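Local coordinates for polyprenyl synthetase (Nonlabens dokdonensis, PDB 6KD7), which probably transfers prenyl units, as a magnesium-dependent geranylgeranyl pyrophosphate synthase that builds isoprenoid diphosphates, at residues L201-F205 against F318-M323; L7-L12 against G39-L45; L77-I81 against E92-K96; T136-V140 against L167-L172. All coordinates share one frame; numbering follows the deposited sequence.

Contact 1 (L201-F205 against F318-M323); sequences LGLAF and FSLQLM
Leu201 and Met323 meet methyl to methyl, Leu201 CD1 lying 3.6 Å from Met323 CE, where helix 188-215 packs on the C-terminal helix 309-322 of the all-helical isoprenoid synthase fold. The two helical segments point nearly the same way, 18° apart, yet their axes come no nearer than 11.0 Å, a separation bridged mostly by the long side chains of Leu201, Leu322 and Met323. Leu201 does so with CG turned opposite its own backbone N (chi1 -176°). Its CD1 also rests 3.7 Å from Ser319 OG, a hydroxyl hydrogen-bonded to Tyr197 OH and Leu315 O, and its CD2 approaches the edge of the Phe318 ring. Met323 is the first residue to leave helical geometry, and its chain, bent at chi2 and chi3, carries CE to 3.9 Å from Ala204 CB. Phe205, whose ring touches the bound pyrophosphate, runs roughly perpendicular to Leu322, with Phe205 CE1 3.7 Å from Leu322 CD1. Trimming Leu322 to an alanine removes both methyls and would probably open a gap beside the Phe205 ring, leaving it freer to turn. The thioether sulfur lies against the backbone of helix 188-215, Met323 SD sitting 3.8 Å from Phe205 N.

Contact 2 (L7-L12 against G39-L45); sequences LRTTFL and GKRLRPL. With PPV (pyrophosphate), chain B.
Leu7 and Leu45 bring their CA atoms to 6.7 Å, the nearest backbone approach between helix 4-18 and the turn and first residues of helix 42-54. The turn belongs to the Gly-Gly-Lys-Arg-x-Arg-Pro signature of prenyl synthases, which in relatives binds the diphosphate of a substrate. Gly39 has backbone angles that a side chain would not tolerate, and Arg41 occupies the N-cap position of the helix. Arg8 grips the turn side-on, two nitrogens sharing one acceptor: Arg8 NE donates to Lys40 O at 2.9 Å and 159°, and Arg8 NH1 reaches the same Lys40 O at 3.2 Å along a less straight path. The oxygen is in the guanidinium plane, but NE stands above the carbonyl plane whereas NH1 uses a lone pair within it. The bend at chi3 (-69°) brings the group there, and Leu45 CD1 covers one of its faces. Phe11 receives Pro44 over its ring face in a CH-pi contact, Pro44 CG being 4.2 Å from the ring centroid and 28° off the normal; Pro44 CB lies 3.5 Å from Phe11 CE1. Leu12 CD2 sits over one face of the Arg41 guanidinium, 3.7 Å from Arg41 NE, while that group is paired with Glu69 and also bonds Leu35 O. Arg43 points to the pocket that His72, Leu76, Arg88 and Phe205 complete. Its NH1 donates to pyrophosphate O21 at 2.6 Å, and its NH2 donates to the same oxygen at 2.8 Å.

Contact 3 (L77-I81 against E92-K96); sequences LHDDI and ETVHK
Asp80 reaches from helix 58-82 toward Thr93, the N-cap residue of the short helix 94-97, and each step of its side chain finds a partner. Asp80 CB lies 4.0 Å from Thr93 CG2, and Asp80 CG is closer to the same methyl, at 3.7 Å. CG stands opposite the backbone carbonyl carbon (chi1 -77°), which brings the carboxylate alongside the turn. Asp80 OD2 then touches Thr93 CG2 at 3.5 Å and accepts a hydrogen bond from a water at 2.7 Å. That water in turn accepts from Val94 N at 3.0 Å, so it links the carboxylate to the first turn of the helix. Asp80 OD1 is engaged by Arg88, a residue of the pyrophosphate pocket, in a salt bridge. Thr93 OG1 is held separately, by Ala85 O.

Asp79 and Asp80 begin the Asp-Asp-x-x-Asp motif that binds magnesium in related synthases; here the side chain of Asp80 is about 6 Å from a magnesium ion at its nearest atoms. Beyond it, the His95 ring lies with one face over Ile81, whose CA is 4.0 Å from the ring centroid and 16° off the normal, and Ile81 CG1 is 3.8 Å from His95 CG. With an alanine at His95 the ring is gone, and Ile81 would probably lose the group that lies over its CA and CG1, opening a gap between the two segments. The mix of contacts is consistent with Asp80 holding Arg88 beside the pyrophosphate pocket through its salt bridge, while the water links its other oxygen to the start of helix 94-97.

Contact 4 (T136-V140 against L167-L172); sequences TALEV and LKTSVL
Val140 and Val171 supply the purely apolar part of this contact: the two valines run antiparallel alongside each other, with Val140 CG2 4.1 Å from Val171 CG2. Thr136 adds its methyl, CG2, which comes 3.9 Å from Val171 CG2 and 3.6 Å from Leu172 CA, while its hydroxyl bonds back to Val132 O of its own helix. Leu167 CD2 meets the aliphatic root of Glu139, 3.7 Å from Glu139 CB, the two side chains roughly perpendicular.

The segments belong to helices 123-150 and 158-183, which follow one another in the chain and form an antiparallel helical hairpin of the isoprenoid synthase fold. Their directions differ by 161° and their axes approach to 8.3 Å. A wider, pi-type turn at 167-170 interrupts the regular winding of the second helix, close to the point where the backbones come together. There Val140 CA meets Leu167 O in a CA-H...O contact of 3.4 Å, with an angle of 147° at the hydrogen.

Polar side chains take part mainly through their carbon atoms and through one carboxylate oxygen. The Glu139 chain is extended beyond CG (chi2 167°), and this lays the carboxylate along Val171, Glu139 OE1 being 3.6 Å from Val171 CB. Tyr195 of helix 188-215 touches both of these residues. Lys168 turns its CB away from the hairpin partner; its amine forms a salt bridge with Asp147, and the nearest atoms of its side chain and a magnesium ion are about 4 Å apart.

In the fold
Along the chain the four contacts come in series: contact 2, then 3, 4 and 1. Contacts 1, 2 and 4 adjoin one another, their centres about 16 to 20 Å apart, with Phe318 and Leu322 packing on Leu42 and Arg43 on Leu172. Contacts 4 and 1 lie on successive helices, 158-183 and 188-215, where Ser170 meets Gly202 and Leu203. Contact 3 lies about 27 Å from contact 1, centre to centre, across the chain's middle, and touches none of the other three, though its nearest atoms come within about 5 Å of contact 4. Contacts 3 and 4 lie nearer magnesium and also border a neighbouring subunit. Separate helix junctions thus surround the pyrophosphate and magnesium region, contacts 1 and 2 touching the pyrophosphate directly.

Contact 1 (L201-F205 against F318-M323)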
loop_
_atom_site.group_PDB
_atom_site.type_symbol
_atom_site.label_atom_id
_atom_site.label_comp_id
_atom_site.label_asym_id
_atom_site.label_seq_id
_atom_site.Cartn_x
_atom_site.Cartn_y
_atom_site.Cartn_z
ATOM N N LEU A 201 29.571 -25.619 23.932
ATOM C CA LEU A 201 28.602 -24.985 24.832
ATOM C C LEU A 201 27.548 -24.259 23.974
ATOM O O LEU A 201 26.379 -24.193 24.381
ATOM C CB LEU A 201 29.339 -24.007 25.751
ATOM C CG LEU A 201 28.483 -23.324 26.808
ATOM C CD1 LEU A 201 28.112 -24.269 27.943
ATOM C CD2 LEU A 201 29.188 -22.107 27.369
ATOM N N GLY A 202 28.004 -23.573 22.934
ATOM C CA GLY A 202 27.156 -22.664 22.137
ATOM C C GLY A 202 26.164 -23.502 21.342
ATOM O O GLY A 202 24.994 -23.134 21.288
ATOM N N LEU A 203 26.615 -24.638 20.838
ATOM C CA LEU A 203 25.742 -25.578 20.118
ATOM C C LEU A 203 24.689 -26.163 21.071
ATOM O O LEU A 203 23.512 -26.216 20.706
ATOM C CB LEU A 203 26.608 -26.641 19.452
ATOM C CG LEU A 203 27.358 -26.199 18.195
ATOM C CD1 LEU A 203 28.336 -27.294 17.748
ATOM C CD2 LEU A 203 26.399 -25.868 17.048
ATOM N N ALA A 204 25.070 -26.583 22.270
ATOM C CA ALA A 204 24.111 -27.064 23.274
ATOM C C ALA A 204 23.105 -25.953 23.549
ATOM O O ALA A 204 21.907 -26.222 23.684
ATOM C CB ALA A 204 24.828 -27.498 24.545
ATOM N N PHE A 205 23.589 -24.752 23.767
ATOM C CA PHE A 205 22.718 -23.613 24.146
ATOM C C PHE A 205 21.652 -23.368 23.023
ATOM O O PHE A 205 20.463 -23.135 23.293
ATOM C CB PHE A 205 23.623 -22.413 24.422
ATOM C CG PHE A 205 22.938 -21.195 24.970
ATOM C CD1 PHE A 205 22.173 -21.277 26.135
ATOM C CD2 PHE A 205 23.078 -19.960 24.342
ATOM C CE1 PHE A 205 21.538 -20.157 26.658
ATOM C CE2 PHE A 205 22.459 -18.833 24.886
ATOM C CZ PHE A 205 21.659 -18.938 26.011
ATOM N N PHE A 318 28.640 -23.708 35.848
ATOM C CA PHE A 318 28.080 -22.611 35.022
ATOM C C PHE A 318 27.431 -23.216 33.758
ATOM O O PHE A 318 26.328 -22.852 33.425
ATOM C CB PHE A 318 29.153 -21.583 34.716
ATOM C CG PHE A 318 28.818 -20.706 33.547
ATOM C CD1 PHE A 318 29.125 -21.113 32.264
ATOM C CD2 PHE A 318 28.225 -19.475 33.740
ATOM C CE1 PHE A 318 28.845 -20.293 31.193
ATOM C CE2 PHE A 318 27.905 -18.681 32.658
ATOM C CZ PHE A 318 28.220 -19.094 31.393
ATOM N N SER A 319 28.079 -24.197 33.158
ATOM C CA SER A 319 27.637 -24.897 31.944
ATOM C C SER A 319 26.334 -25.632 32.251
ATOM O O SER A 319 25.407 -25.566 31.434
ATOM C CB SER A 319 28.689 -25.839 31.436
ATOM O OG SER A 319 29.857 -25.128 31.080
ATOM N N LEU A 320 26.274 -26.337 33.373
ATOM C CA LEU A 320 25.042 -27.066 33.747
ATOM C C LEU A 320 23.934 -26.041 34.068
ATOM O O LEU A 320 22.891 -26.172 33.487
ATOM C CB LEU A 320 25.348 -28.044 34.880
ATOM C CG LEU A 320 26.300 -29.197 34.522
ATOM C CD1 LEU A 320 26.743 -29.934 35.779
ATOM C CD2 LEU A 320 25.683 -30.172 33.548
ATOM N N GLN A 321 24.226 -24.983 34.802
ATOM C CA GLN A 321 23.167 -23.993 35.102
ATOM C C GLN A 321 22.634 -23.376 33.799
ATOM O O GLN A 321 21.428 -23.199 33.705
ATOM C CB GLN A 321 23.729 -22.919 36.026
ATOM C CG GLN A 321 22.711 -21.861 36.414
ATOM C CD GLN A 321 23.347 -20.588 36.916
ATOM O OE1 GLN A 321 24.084 -20.583 37.897
ATOM N NE2 GLN A 321 23.057 -19.487 36.240
ATOM N N LEU A 322 23.503 -23.107 32.823
ATOM C CA LEU A 322 23.120 -22.416 31.561
ATOM C C LEU A 322 22.102 -23.293 30.832
ATOM O O LEU A 322 21.141 -22.743 30.311
ATOM C CB LEU A 322 24.352 -22.196 30.674
ATOM C CG LEU A 322 24.108 -21.414 29.382
ATOM C CD1 LEU A 322 23.712 -19.972 29.667
ATOM C CD2 LEU A 322 25.330 -21.466 28.481
ATOM N N MET A 323 22.274 -24.609 30.913
ATOM C CA MET A 323 21.461 -25.616 30.182
ATOM C C MET A 323 20.241 -26.030 31.012
ATOM O O MET A 323 19.677 -27.080 30.737
ATOM C CB MET A 323 22.317 -26.844 29.876
ATOM C CG MET A 323 22.546 -27.084 28.402
ATOM S SD MET A 323 22.981 -25.626 27.457
ATOM C CE MET A 323 24.711 -25.454 27.871
#

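Contact 2 (L7-L12 against G39-L45)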
loop_
_atom_site.group_PDB
_atom_site.type_symbol
_atom_site.label_atom_id
_atom_site.label_comp_id
_atom_site.label_asym_id
_atom_site.label_seq_id
_atom_site.Cartn_x
_atom_site.Cartn_y
_atom_site.Cartn_z
ATOM N N LEU A 7 30.863 -10.281 38.675
ATOM C CA LEU A 7 31.351 -9.918 37.307
ATOM C C LEU A 7 30.304 -9.047 36.592
ATOM O O LEU A 7 30.696 -7.979 36.063
ATOM C CB LEU A 7 31.680 -11.192 36.526
ATOM C CG LEU A 7 32.940 -11.916 36.996
ATOM C CD1 LEU A 7 33.127 -13.201 36.235
ATOM C CD2 LEU A 7 34.175 -11.022 36.891
ATOM N N ARG A 8 29.035 -9.426 36.653
ATOM C CA ARG A 8 27.984 -8.651 35.958
ATOM C C ARG A 8 27.941 -7.233 36.527
ATOM O O ARG A 8 27.820 -6.297 35.747
ATOM C CB ARG A 8 26.636 -9.363 36.078
ATOM C CG ARG A 8 25.576 -8.847 35.117
ATOM C CD ARG A 8 24.262 -9.601 35.159
ATOM N NE ARG A 8 24.367 -10.947 34.624
ATOM C CZ ARG A 8 24.459 -12.048 35.355
ATOM N NH1 ARG A 8 24.547 -13.225 34.767
ATOM N NH2 ARG A 8 24.451 -11.974 36.671
ATOM N N THR A 9 28.127 -7.092 37.835
ATOM C CA THR A 9 27.980 -5.774 38.488
ATOM C C THR A 9 29.128 -4.881 38.014
ATOM O O THR A 9 28.867 -3.712 37.652
ATOM C CB THR A 9 27.850 -5.943 40.017
ATOM O OG1 THR A 9 26.641 -6.653 40.301
ATOM C CG2 THR A 9 27.819 -4.625 40.756
ATOM N N THR A 10 30.359 -5.390 38.060
ATOM C CA THR A 10 31.572 -4.680 37.577
ATOM C C THR A 10 31.378 -4.364 36.079
ATOM O O THR A 10 31.649 -3.232 35.664
ATOM C CB THR A 10 32.829 -5.548 37.701
ATOM O OG1 THR A 10 32.814 -6.241 38.948
ATOM C CG2 THR A 10 34.109 -4.758 37.508
ATOM N N PHE A 11 30.917 -5.349 35.308
ATOM C CA PHE A 11 30.738 -5.207 33.840
ATOM C C PHE A 11 29.808 -4.036 33.538
ATOM O O PHE A 11 30.240 -3.183 32.731
ATOM C CB PHE A 11 30.225 -6.476 33.194
ATOM C CG PHE A 11 29.969 -6.285 31.728
ATOM C CD1 PHE A 11 31.020 -6.275 30.827
ATOM C CD2 PHE A 11 28.680 -6.107 31.257
ATOM C CE1 PHE A 11 30.781 -6.074 29.478
ATOM C CE2 PHE A 11 28.451 -5.907 29.907
ATOM C CZ PHE A 11 29.496 -5.886 29.020
ATOM N N LEU A 12 28.675 -3.903 34.239
ATOM C CA LEU A 12 27.659 -2.858 33.929
ATOM C C LEU A 12 28.181 -1.501 34.352
ATOM O O LEU A 12 27.905 -0.518 33.643
ATOM C CB LEU A 12 26.314 -3.208 34.564
ATOM C CG LEU A 12 25.657 -4.467 33.979
ATOM C CD1 LEU A 12 24.333 -4.778 34.680
ATOM C CD2 LEU A 12 25.438 -4.361 32.459
ATOM N N GLY A 39 19.189 -8.310 30.842
ATOM C CA GLY A 39 19.484 -9.749 30.701
ATOM C C GLY A 39 20.835 -10.185 31.287
ATOM O O GLY A 39 21.471 -9.436 32.068
ATOM N N LYS A 40 21.266 -11.376 30.876
ATOM C CA LYS A 40 22.328 -12.168 31.538
ATOM C C LYS A 40 23.718 -11.708 31.084
ATOM O O LYS A 40 24.606 -11.915 31.877
ATOM C CB LYS A 40 22.105 -13.670 31.316
ATOM C CG LYS A 40 21.218 -14.356 32.370
ATOM C CD LYS A 40 20.931 -15.854 32.129
ATOM C CE LYS A 40 22.074 -16.633 31.483
ATOM N NZ LYS A 40 22.044 -16.611 29.992
ATOM N N ARG A 41 23.876 -11.054 29.926
ATOM C CA ARG A 41 25.194 -10.635 29.363
ATOM C C ARG A 41 26.169 -11.809 29.378
ATOM O O ARG A 41 27.323 -11.604 29.771
ATOM C CB ARG A 41 25.899 -9.580 30.221
ATOM C CG ARG A 41 25.023 -8.429 30.665
ATOM C CD ARG A 41 24.652 -7.525 29.529
ATOM N NE ARG A 41 23.706 -6.504 29.931
ATOM C CZ ARG A 41 23.465 -5.401 29.230
ATOM N NH1 ARG A 41 24.052 -5.186 28.058
ATOM N NH2 ARG A 41 22.604 -4.529 29.696
ATOM N N LEU A 42 25.698 -13.009 29.065
ATOM C CA LEU A 42 26.497 -14.251 29.010
ATOM C C LEU A 42 27.806 -13.986 28.267
ATOM O O LEU A 42 28.871 -14.444 28.733
ATOM C CB LEU A 42 25.666 -15.320 28.292
ATOM C CG LEU A 42 26.397 -16.529 27.699
ATOM C CD1 LEU A 42 26.652 -17.562 28.786
ATOM C CD2 LEU A 42 25.613 -17.191 26.545
ATOM N N ARG A 43 27.758 -13.384 27.082
ATOM C CA ARG A 43 28.953 -13.399 26.191
ATOM C C ARG A 43 30.093 -12.601 26.815
ATOM O O ARG A 43 31.179 -13.112 27.017
ATOM C CB ARG A 43 28.519 -12.961 24.796
ATOM C CG ARG A 43 27.693 -14.026 24.086
ATOM C CD ARG A 43 27.086 -13.437 22.835
ATOM N NE ARG A 43 26.225 -14.422 22.227
ATOM C CZ ARG A 43 25.045 -14.673 22.702
ATOM N NH1 ARG A 43 24.284 -15.558 22.129
ATOM N NH2 ARG A 43 24.596 -14.015 23.747
ATOM N N PRO A 44 29.904 -11.341 27.226
ATOM C CA PRO A 44 30.998 -10.607 27.841
ATOM C C PRO A 44 31.542 -11.304 29.103
ATOM O O PRO A 44 32.704 -11.266 29.308
ATOM C CB PRO A 44 30.394 -9.236 28.153
ATOM C CG PRO A 44 28.907 -9.421 28.026
ATOM C CD PRO A 44 28.703 -10.559 27.057
ATOM N N LEU A 45 30.678 -11.931 29.895
ATOM C CA LEU A 45 31.077 -12.593 31.159
ATOM C C LEU A 45 31.913 -13.812 30.840
ATOM O O LEU A 45 32.749 -14.098 31.636
ATOM C CB LEU A 45 29.859 -12.968 32.013
ATOM C CG LEU A 45 29.004 -11.778 32.456
ATOM C CD1 LEU A 45 27.991 -12.187 33.487
ATOM C CD2 LEU A 45 29.843 -10.637 32.987
HETATM O O11 PPV B . 19.687 -15.056 23.626
HETATM P P1 PPV B . 20.965 -14.616 24.252
HETATM O O21 PPV B . 22.136 -15.251 23.606
HETATM O O31 PPV B . 20.959 -14.825 25.729
HETATM O OPP PPV B . 21.139 -13.004 23.975
HETATM P P2 PPV B . 20.597 -11.590 24.583
HETATM O O12 PPV B . 19.211 -11.415 24.084
HETATM O O22 PPV B . 20.634 -11.739 26.075
HETATM O O32 PPV B . 21.497 -10.499 24.116
#

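Contact 3 (L77-I81 against E92-K96)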
loop_
_atom_site.group_PDB
_atom_site.type_symbol
_atom_site.label_atom_id
_atom_site.label_comp_id
_atom_site.label_asym_id
_atom_site.label_seq_id
_atom_site.Cartn_x
_atom_site.Cartn_y
_atom_site.Cartn_z
ATOM N N LEU A 77 20.712 -5.616 16.372
ATOM C CA LEU A 77 20.105 -4.411 15.764
ATOM C C LEU A 77 19.812 -4.665 14.280
ATOM O O LEU A 77 18.672 -4.508 13.890
ATOM C CB LEU A 77 21.110 -3.274 15.948
ATOM C CG LEU A 77 20.531 -1.886 16.180
ATOM C CD1 LEU A 77 19.308 -1.976 17.057
ATOM C CD2 LEU A 77 21.551 -0.985 16.836
ATOM N N HIS A 78 20.783 -5.186 13.535
ATOM C CA HIS A 78 20.600 -5.457 12.088
ATOM C C HIS A 78 19.618 -6.633 11.961
ATOM O O HIS A 78 18.773 -6.637 11.079
ATOM C CB HIS A 78 21.937 -5.700 11.422
ATOM C CG HIS A 78 22.692 -4.478 11.062
ATOM N ND1 HIS A 78 22.312 -3.197 11.454
ATOM C CD2 HIS A 78 23.787 -4.333 10.288
ATOM C CE1 HIS A 78 23.164 -2.299 10.930
ATOM N NE2 HIS A 78 24.068 -2.978 10.200
ATOM N N ASP A 79 19.762 -7.628 12.825
ATOM C CA ASP A 79 18.896 -8.825 12.743
ATOM C C ASP A 79 17.432 -8.450 12.980
ATOM O O ASP A 79 16.595 -8.954 12.266
ATOM C CB ASP A 79 19.324 -9.905 13.723
ATOM C CG ASP A 79 18.544 -11.165 13.440
ATOM O OD1 ASP A 79 18.813 -11.782 12.411
ATOM O OD2 ASP A 79 17.634 -11.462 14.203
ATOM N N ASP A 80 17.168 -7.590 13.957
ATOM C CA ASP A 80 15.791 -7.138 14.246
ATOM C C ASP A 80 15.226 -6.450 12.985
ATOM O O ASP A 80 14.055 -6.628 12.702
ATOM C CB ASP A 80 15.759 -6.198 15.442
ATOM C CG ASP A 80 15.884 -6.843 16.811
ATOM O OD1 ASP A 80 15.635 -8.068 16.938
ATOM O OD2 ASP A 80 16.226 -6.067 17.769
ATOM N N ILE A 81 16.014 -5.667 12.266
ATOM C CA ILE A 81 15.573 -5.037 10.996
ATOM C C ILE A 81 15.277 -6.169 10.005
ATOM O O ILE A 81 14.175 -6.261 9.518
ATOM C CB ILE A 81 16.599 -4.067 10.403
ATOM C CG1 ILE A 81 16.883 -2.875 11.291
ATOM C CG2 ILE A 81 16.163 -3.610 9.020
ATOM C CD1 ILE A 81 18.133 -2.124 10.854
ATOM N N GLU A 92 10.417 -1.721 22.383
ATOM C CA GLU A 92 10.446 -1.518 20.916
ATOM C C GLU A 92 11.869 -1.751 20.397
ATOM O O GLU A 92 12.837 -1.317 21.037
ATOM C CB GLU A 92 9.957 -0.128 20.536
ATOM C CG GLU A 92 8.441 -0.043 20.596
ATOM C CD GLU A 92 7.809 1.213 20.032
ATOM O OE1 GLU A 92 8.539 2.218 19.902
ATOM O OE2 GLU A 92 6.572 1.144 19.705
ATOM N N THR A 93 11.976 -2.386 19.244
ATOM C CA THR A 93 13.263 -2.494 18.523
ATOM C C THR A 93 13.703 -1.103 18.074
ATOM O O THR A 93 12.854 -0.215 17.922
ATOM C CB THR A 93 13.114 -3.510 17.413
ATOM O OG1 THR A 93 11.992 -3.085 16.643
ATOM C CG2 THR A 93 12.940 -4.897 17.992
ATOM N N VAL A 94 14.996 -0.952 17.816
ATOM C CA VAL A 94 15.582 0.332 17.411
ATOM C C VAL A 94 14.881 0.823 16.155
ATOM O O VAL A 94 14.590 2.014 16.122
ATOM C CB VAL A 94 17.109 0.199 17.228
ATOM C CG1 VAL A 94 17.675 1.392 16.486
ATOM C CG2 VAL A 94 17.808 0.014 18.581
ATOM N N HIS A 95 14.634 -0.031 15.155
ATOM C CA HIS A 95 14.077 0.468 13.868
ATOM C C HIS A 95 12.601 0.878 14.016
ATOM O O HIS A 95 12.114 1.606 13.145
ATOM C CB HIS A 95 14.284 -0.547 12.773
ATOM C CG HIS A 95 13.688 -1.863 13.049
ATOM N ND1 HIS A 95 12.473 -2.236 12.469
ATOM C CD2 HIS A 95 14.068 -2.855 13.866
ATOM C CE1 HIS A 95 12.170 -3.447 12.870
ATOM N NE2 HIS A 95 13.154 -3.863 13.725
ATOM N N LYS A 96 11.929 0.358 15.040
ATOM C CA LYS A 96 10.527 0.730 15.354
ATOM C C LYS A 96 10.488 2.027 16.164
ATOM O O LYS A 96 9.684 2.875 15.844
ATOM C CB LYS A 96 9.851 -0.418 16.096
ATOM C CG LYS A 96 9.437 -1.567 15.203
ATOM C CD LYS A 96 8.889 -1.071 13.903
ATOM C CE LYS A 96 7.782 -1.935 13.357
ATOM N NZ LYS A 96 7.133 -1.277 12.202
HETATM O O HOH W 1 16.687 -3.387 17.628
#

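Contact 4 (T136-V140 against L167-L172)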
loop_
_atom_site.group_PDB
_atom_site.type_symbol
_atom_site.label_atom_id
_atom_site.label_comp_id
_atom_site.label_asym_id
_atom_site.label_seq_id
_atom_site.Cartn_x
_atom_site.Cartn_y
_atom_site.Cartn_z
ATOM N N THR A 136 35.470 -14.314 13.442
ATOM C CA THR A 136 34.190 -14.620 14.110
ATOM C C THR A 136 33.091 -13.737 13.488
ATOM O O THR A 136 32.062 -14.282 13.125
ATOM C CB THR A 136 34.324 -14.464 15.632
ATOM O OG1 THR A 136 35.338 -15.409 16.009
ATOM C CG2 THR A 136 33.015 -14.719 16.355
ATOM N N ALA A 137 33.318 -12.445 13.324
ATOM C CA ALA A 137 32.267 -11.528 12.842
ATOM C C ALA A 137 31.848 -11.974 11.426
ATOM O O ALA A 137 30.658 -12.083 11.138
ATOM C CB ALA A 137 32.778 -10.127 12.891
ATOM N N LEU A 138 32.798 -12.401 10.601
ATOM C CA LEU A 138 32.509 -12.721 9.196
ATOM C C LEU A 138 31.816 -14.054 9.187
ATOM O O LEU A 138 30.927 -14.243 8.334
ATOM C CB LEU A 138 33.776 -12.741 8.353
ATOM C CG LEU A 138 33.565 -12.983 6.853
ATOM C CD1 LEU A 138 32.640 -11.907 6.264
ATOM C CD2 LEU A 138 34.908 -12.978 6.107
ATOM N N GLU A 139 32.152 -14.924 10.141
ATOM C CA GLU A 139 31.481 -16.236 10.231
ATOM C C GLU A 139 30.007 -16.022 10.605
ATOM O O GLU A 139 29.150 -16.757 10.102
ATOM C CB GLU A 139 32.180 -17.105 11.286
ATOM C CG GLU A 139 33.449 -17.753 10.755
ATOM C CD GLU A 139 34.353 -18.377 11.814
ATOM O OE1 GLU A 139 34.276 -17.980 13.006
ATOM O OE2 GLU A 139 35.132 -19.222 11.412
ATOM N N VAL A 140 29.745 -15.095 11.523
ATOM C CA VAL A 140 28.370 -14.776 11.973
ATOM C C VAL A 140 27.593 -14.302 10.717
ATOM O O VAL A 140 26.463 -14.749 10.546
ATOM C CB VAL A 140 28.398 -13.776 13.141
ATOM C CG1 VAL A 140 27.037 -13.145 13.444
ATOM C CG2 VAL A 140 28.933 -14.458 14.402
ATOM N N LEU A 167 28.097 -21.345 13.071
ATOM C CA LEU A 167 28.526 -20.009 12.557
ATOM C C LEU A 167 27.660 -18.896 13.153
ATOM O O LEU A 167 28.188 -17.828 13.516
ATOM C CB LEU A 167 28.456 -20.020 11.027
ATOM C CG LEU A 167 29.435 -20.974 10.348
ATOM C CD1 LEU A 167 29.175 -21.119 8.868
ATOM C CD2 LEU A 167 30.851 -20.475 10.534
ATOM N N LYS A 168 26.359 -19.095 13.246
ATOM C CA LYS A 168 25.450 -17.975 13.565
ATOM C C LYS A 168 25.448 -17.690 15.072
ATOM O O LYS A 168 25.225 -16.520 15.431
ATOM C CB LYS A 168 24.025 -18.298 13.103
ATOM C CG LYS A 168 23.062 -17.117 13.057
ATOM C CD LYS A 168 21.642 -17.600 13.163
ATOM C CE LYS A 168 20.712 -16.974 12.149
ATOM N NZ LYS A 168 19.443 -16.499 12.760
ATOM N N THR A 169 25.550 -18.729 15.897
ATOM C CA THR A 169 25.402 -18.527 17.358
ATOM C C THR A 169 26.549 -19.077 18.219
ATOM O O THR A 169 26.617 -18.666 19.342
ATOM C CB THR A 169 24.104 -19.182 17.840
ATOM O OG1 THR A 169 24.314 -20.582 17.811
ATOM C CG2 THR A 169 22.903 -18.866 16.981
ATOM N N SER A 170 27.383 -19.977 17.720
ATOM C CA SER A 170 28.403 -20.622 18.586
ATOM C C SER A 170 29.807 -20.036 18.445
ATOM O O SER A 170 30.460 -19.894 19.452
ATOM C CB SER A 170 28.417 -22.086 18.345
ATOM O OG SER A 170 27.146 -22.639 18.602
ATOM N N VAL A 171 30.237 -19.697 17.239
ATOM C CA VAL A 171 31.635 -19.183 17.077
ATOM C C VAL A 171 31.869 -17.981 17.990
ATOM O O VAL A 171 32.993 -17.813 18.430
ATOM C CB VAL A 171 32.022 -18.882 15.617
ATOM C CG1 VAL A 171 32.036 -20.150 14.802
ATOM C CG2 VAL A 171 31.132 -17.837 14.983
ATOM N N LEU A 172 30.871 -17.146 18.271
ATOM C CA LEU A 172 31.077 -15.956 19.105
ATOM C C LEU A 172 31.230 -16.376 20.567
ATOM O O LEU A 172 31.827 -15.610 21.313
ATOM C CB LEU A 172 29.938 -14.965 18.946
ATOM C CG LEU A 172 29.984 -13.724 19.819
ATOM C CD1 LEU A 172 31.175 -12.836 19.468
ATOM C CD2 LEU A 172 28.665 -12.953 19.711
#